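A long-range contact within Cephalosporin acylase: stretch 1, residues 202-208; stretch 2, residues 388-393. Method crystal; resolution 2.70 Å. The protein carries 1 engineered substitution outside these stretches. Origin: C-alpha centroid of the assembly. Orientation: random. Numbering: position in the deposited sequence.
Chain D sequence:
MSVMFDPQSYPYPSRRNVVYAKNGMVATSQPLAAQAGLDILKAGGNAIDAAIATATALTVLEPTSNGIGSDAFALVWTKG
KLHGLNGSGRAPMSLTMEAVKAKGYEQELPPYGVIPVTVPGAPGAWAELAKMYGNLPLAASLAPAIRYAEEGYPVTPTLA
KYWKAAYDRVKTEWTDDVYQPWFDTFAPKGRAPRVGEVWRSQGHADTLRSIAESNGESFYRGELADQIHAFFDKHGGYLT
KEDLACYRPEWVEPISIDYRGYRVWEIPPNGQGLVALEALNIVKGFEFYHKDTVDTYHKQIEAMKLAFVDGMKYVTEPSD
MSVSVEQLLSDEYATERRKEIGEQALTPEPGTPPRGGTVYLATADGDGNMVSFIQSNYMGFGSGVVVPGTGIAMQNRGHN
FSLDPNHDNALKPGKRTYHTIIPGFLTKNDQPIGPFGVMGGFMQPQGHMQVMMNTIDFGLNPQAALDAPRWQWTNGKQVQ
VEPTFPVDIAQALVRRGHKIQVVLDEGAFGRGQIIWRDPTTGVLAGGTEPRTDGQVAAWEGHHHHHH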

ATOM      1  N   GLN D 202       5.637  45.337  -8.964  1.00 52.51           N
ATOM      2  CA  GLN D 202       6.605  46.423  -9.104  1.00 49.88           C
ATOM      3  C   GLN D 202       7.022  46.947  -7.742  1.00 43.04           C
ATOM      4  O   GLN D 202       8.162  47.367  -7.559  1.00 37.63           O
ATOM      5  CB  GLN D 202       6.053  47.571  -9.954  1.00 56.99           C
ATOM      6  CG  GLN D 202       6.690  47.705 -11.335  1.00 63.18           C
ATOM      7  CD  GLN D 202       8.191  48.024 -11.299  1.00 57.30           C
ATOM      8  OE1 GLN D 202       8.720  48.521 -10.295  1.00 39.09           O
ATOM      9  NE2 GLN D 202       8.878  47.748 -12.406  1.00 51.82           N
ATOM     10  N   GLY D 203       6.089  46.910  -6.796  1.00 38.55           N
ATOM     11  CA  GLY D 203       6.362  47.295  -5.427  1.00 41.08           C
ATOM     12  C   GLY D 203       7.513  46.494  -4.853  1.00 43.14           C
ATOM     13  O   GLY D 203       8.507  47.066  -4.394  1.00 37.75           O
ATOM     14  N   HIS D 204       7.380  45.170  -4.905  1.00 41.50           N
ATOM     15  CA  HIS D 204       8.407  44.251  -4.417  1.00 36.91           C
ATOM     16  C   HIS D 204       9.769  44.514  -5.040  1.00 37.06           C
ATOM     17  O   HIS D 204      10.778  44.525  -4.342  1.00 34.05           O
ATOM     18  CB  HIS D 204       8.002  42.803  -4.677  1.00 31.49           C
ATOM     19  CG  HIS D 204       7.070  42.240  -3.651  1.00 36.89           C
ATOM     20  ND1 HIS D 204       5.744  42.604  -3.569  1.00 30.14           N
ATOM     21  CD2 HIS D 204       7.268  41.322  -2.676  1.00 35.59           C
ATOM     22  CE1 HIS D 204       5.167  41.934  -2.588  1.00 34.31           C
ATOM     23  NE2 HIS D 204       6.073  41.154  -2.026  1.00 37.57           N
ATOM     24  N   ALA D 205       9.785  44.738  -6.353  1.00 36.13           N
ATOM     25  CA  ALA D 205      11.010  45.071  -7.070  1.00 38.04           C
ATOM     26  C   ALA D 205      11.679  46.351  -6.551  1.00 39.99           C
ATOM     27  O   ALA D 205      12.880  46.342  -6.256  1.00 35.70           O
ATOM     28  CB  ALA D 205      10.727  45.191  -8.541  1.00 31.00           C
ATOM     29  N   ASP D 206      10.891  47.427  -6.437  1.00 39.29           N
ATOM     30  CA  ASP D 206      11.374  48.741  -5.995  1.00 44.41           C
ATOM     31  C   ASP D 206      12.017  48.686  -4.617  1.00 42.95           C
ATOM     32  O   ASP D 206      13.127  49.197  -4.407  1.00 32.36           O
ATOM     33  CB  ASP D 206      10.228  49.764  -5.980  1.00 49.72           C
ATOM     34  CG  ASP D 206       9.750  50.133  -7.377  1.00 52.78           C
ATOM     35  OD1 ASP D 206      10.506  49.922  -8.348  1.00 42.50           O
ATOM     36  OD2 ASP D 206       8.610  50.630  -7.503  1.00 53.95           O
ATOM     37  N   THR D 207      11.318  48.051  -3.687  1.00 42.99           N
ATOM     38  CA  THR D 207      11.791  47.998  -2.317  1.00 45.77           C
ATOM     39  C   THR D 207      13.004  47.072  -2.156  1.00 42.45           C
ATOM     40  O   THR D 207      13.922  47.381  -1.389  1.00 40.56           O
ATOM     41  CB  THR D 207      10.654  47.679  -1.320  1.00 37.81           C
ATOM     42  OG1 THR D 207      11.194  47.537  -0.007  1.00 55.21           O
ATOM     43  CG2 THR D 207       9.977  46.419  -1.679  1.00 51.47           C
ATOM     44  N   LEU D 208      13.032  45.969  -2.900  1.00 37.64           N
ATOM     45  CA  LEU D 208      14.195  45.091  -2.864  1.00 36.32           C
ATOM     46  C   LEU D 208      15.410  45.798  -3.430  1.00 38.75           C
ATOM     47  O   LEU D 208      16.499  45.689  -2.882  1.00 34.56           O
ATOM     48  CB  LEU D 208      13.947  43.780  -3.597  1.00 31.57           C
ATOM     49  CG  LEU D 208      13.116  42.751  -2.833  1.00 26.49           C
ATOM     50  CD1 LEU D 208      12.769  41.591  -3.749  1.00 29.10           C
ATOM     51  CD2 LEU D 208      13.808  42.250  -1.564  1.00 25.67           C
ATOM     52  N   PRO D 388       1.582  50.610   1.339  1.00 54.97           N
ATOM     53  CA  PRO D 388       1.075  50.761  -0.027  1.00 53.86           C
ATOM     54  C   PRO D 388       2.163  51.006  -1.069  1.00 52.80           C
ATOM     55  O   PRO D 388       3.122  51.752  -0.821  1.00 46.52           O
ATOM     56  CB  PRO D 388       0.147  51.978   0.077  1.00 57.62           C
ATOM     57  CG  PRO D 388       0.602  52.709   1.296  1.00 55.25           C
ATOM     58  CD  PRO D 388       1.027  51.638   2.234  1.00 52.73           C
ATOM     59  N   GLY D 389       2.016  50.351  -2.221  1.00 51.03           N
ATOM     60  CA  GLY D 389       2.938  50.518  -3.345  1.00 54.16           C
ATOM     61  C   GLY D 389       4.355  50.006  -3.147  1.00 53.77           C
ATOM     62  O   GLY D 389       5.200  50.170  -4.026  1.00 55.35           O
ATOM     63  N   THR D 390       4.631  49.390  -2.002  1.00 50.38           N
ATOM     64  CA  THR D 390       5.966  48.863  -1.759  1.00 50.20           C
ATOM     65  C   THR D 390       6.026  47.351  -1.647  1.00 46.62           C
ATOM     66  O   THR D 390       7.096  46.774  -1.732  1.00 41.43           O
ATOM     67  CB  THR D 390       6.651  49.510  -0.543  1.00 52.74           C
ATOM     68  OG1 THR D 390       7.974  48.977  -0.406  1.00 66.67           O
ATOM     69  CG2 THR D 390       5.904  49.215   0.695  1.00 30.66           C
ATOM     70  N   GLY D 391       4.881  46.709  -1.458  1.00 46.17           N
ATOM     71  CA  GLY D 391       4.843  45.250  -1.377  1.00 36.59           C
ATOM     72  C   GLY D 391       5.458  44.678  -0.113  1.00 38.05           C
ATOM     73  O   GLY D 391       5.859  43.509  -0.077  1.00 37.78           O
ATOM     74  N   ILE D 392       5.551  45.500   0.928  1.00 32.30           N
ATOM     75  CA  ILE D 392       6.029  45.005   2.210  1.00 30.30           C
ATOM     76  C   ILE D 392       4.824  44.479   2.977  1.00 30.44           C
ATOM     77  O   ILE D 392       4.044  45.245   3.551  1.00 36.17           O
ATOM     78  CB  ILE D 392       6.780  46.087   3.024  1.00 33.05           C
ATOM     79  CG1 ILE D 392       7.938  46.669   2.206  1.00 43.23           C
ATOM     80  CG2 ILE D 392       7.305  45.506   4.333  1.00 23.95           C
ATOM     81  CD1 ILE D 392       8.569  47.906   2.810  1.00 39.57           C
ATOM     82  N   ALA D 393       4.645  43.166   2.940  1.00 25.83           N
ATOM     83  CA  ALA D 393       3.632  42.545   3.760  1.00 25.31           C
ATOM     84  C   ALA D 393       4.195  42.376   5.165  1.00 24.23           C
ATOM     85  O   ALA D 393       5.169  41.646   5.376  1.00 22.60           O
ATOM     86  CB  ALA D 393       3.238  41.217   3.182  1.00 25.44           C
TER

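Close packing between distant parts of a chain does not require hydrogen bonds, and this contact in cephalosporin acylase illustrates the point. Residues 202-208, part of a helix that continues beyond them, meet a glycine-rich loop more than 180 residues later in the sequence. Backbone bonds within the helix include that from Thr207 N to Gly203 O (3.1 Å), and no hydrogen bond joins the two stretches.

Backbone proximity comes first. The CA atoms of Gly203 and Thr390 lie 4.0 Å apart, a distance that leaves little room between the chains. The lack of a side chain at Gly203 eases this approach: an ideal CB there would point toward the loop and sit a tight 3.1 Å from Gly389 O, Thr390 C and Gly391 N. In its absence, Gly203 CA approaches Gly389 O at 3.4 Å in a CA-H...O contact, whose angle of 121° at the hydrogen is far from linear. Nearby, Gly203 O and Thr390 O come within 3.0 Å; both are acceptors, so no hydrogen bond forms and the approach is, if anything, electrostatically unfavourable.

Glycine serves the loop as well. Gly389 and Gly391 both adopt positive phi, which favours glycine, and at Gly391 an ideal CB would clash with His204 ND1 at 2.3 Å. Although the CA-to-CB bond of His204 points away from the loop, its ring end returns, placing Gly391 O over one face. Gly391 O lies 3.0 Å from His204 CE1 and 3.1 Å from His204 NE2, but the latter approach has too poor an angle for a hydrogen bond.

Side-chain packing completes the contact. Thr207 points toward the loop and packs against both backbone and side chain of Thr390: Thr207 CG2 lies 2.9 Å from Thr390 O, short for a carbon-oxygen contact, and Thr207 CB 3.1 Å from Thr390 OG1. Farther along, Ile392 CD1 lies 3.9 Å from Thr207 OG1, a van der Waals contact.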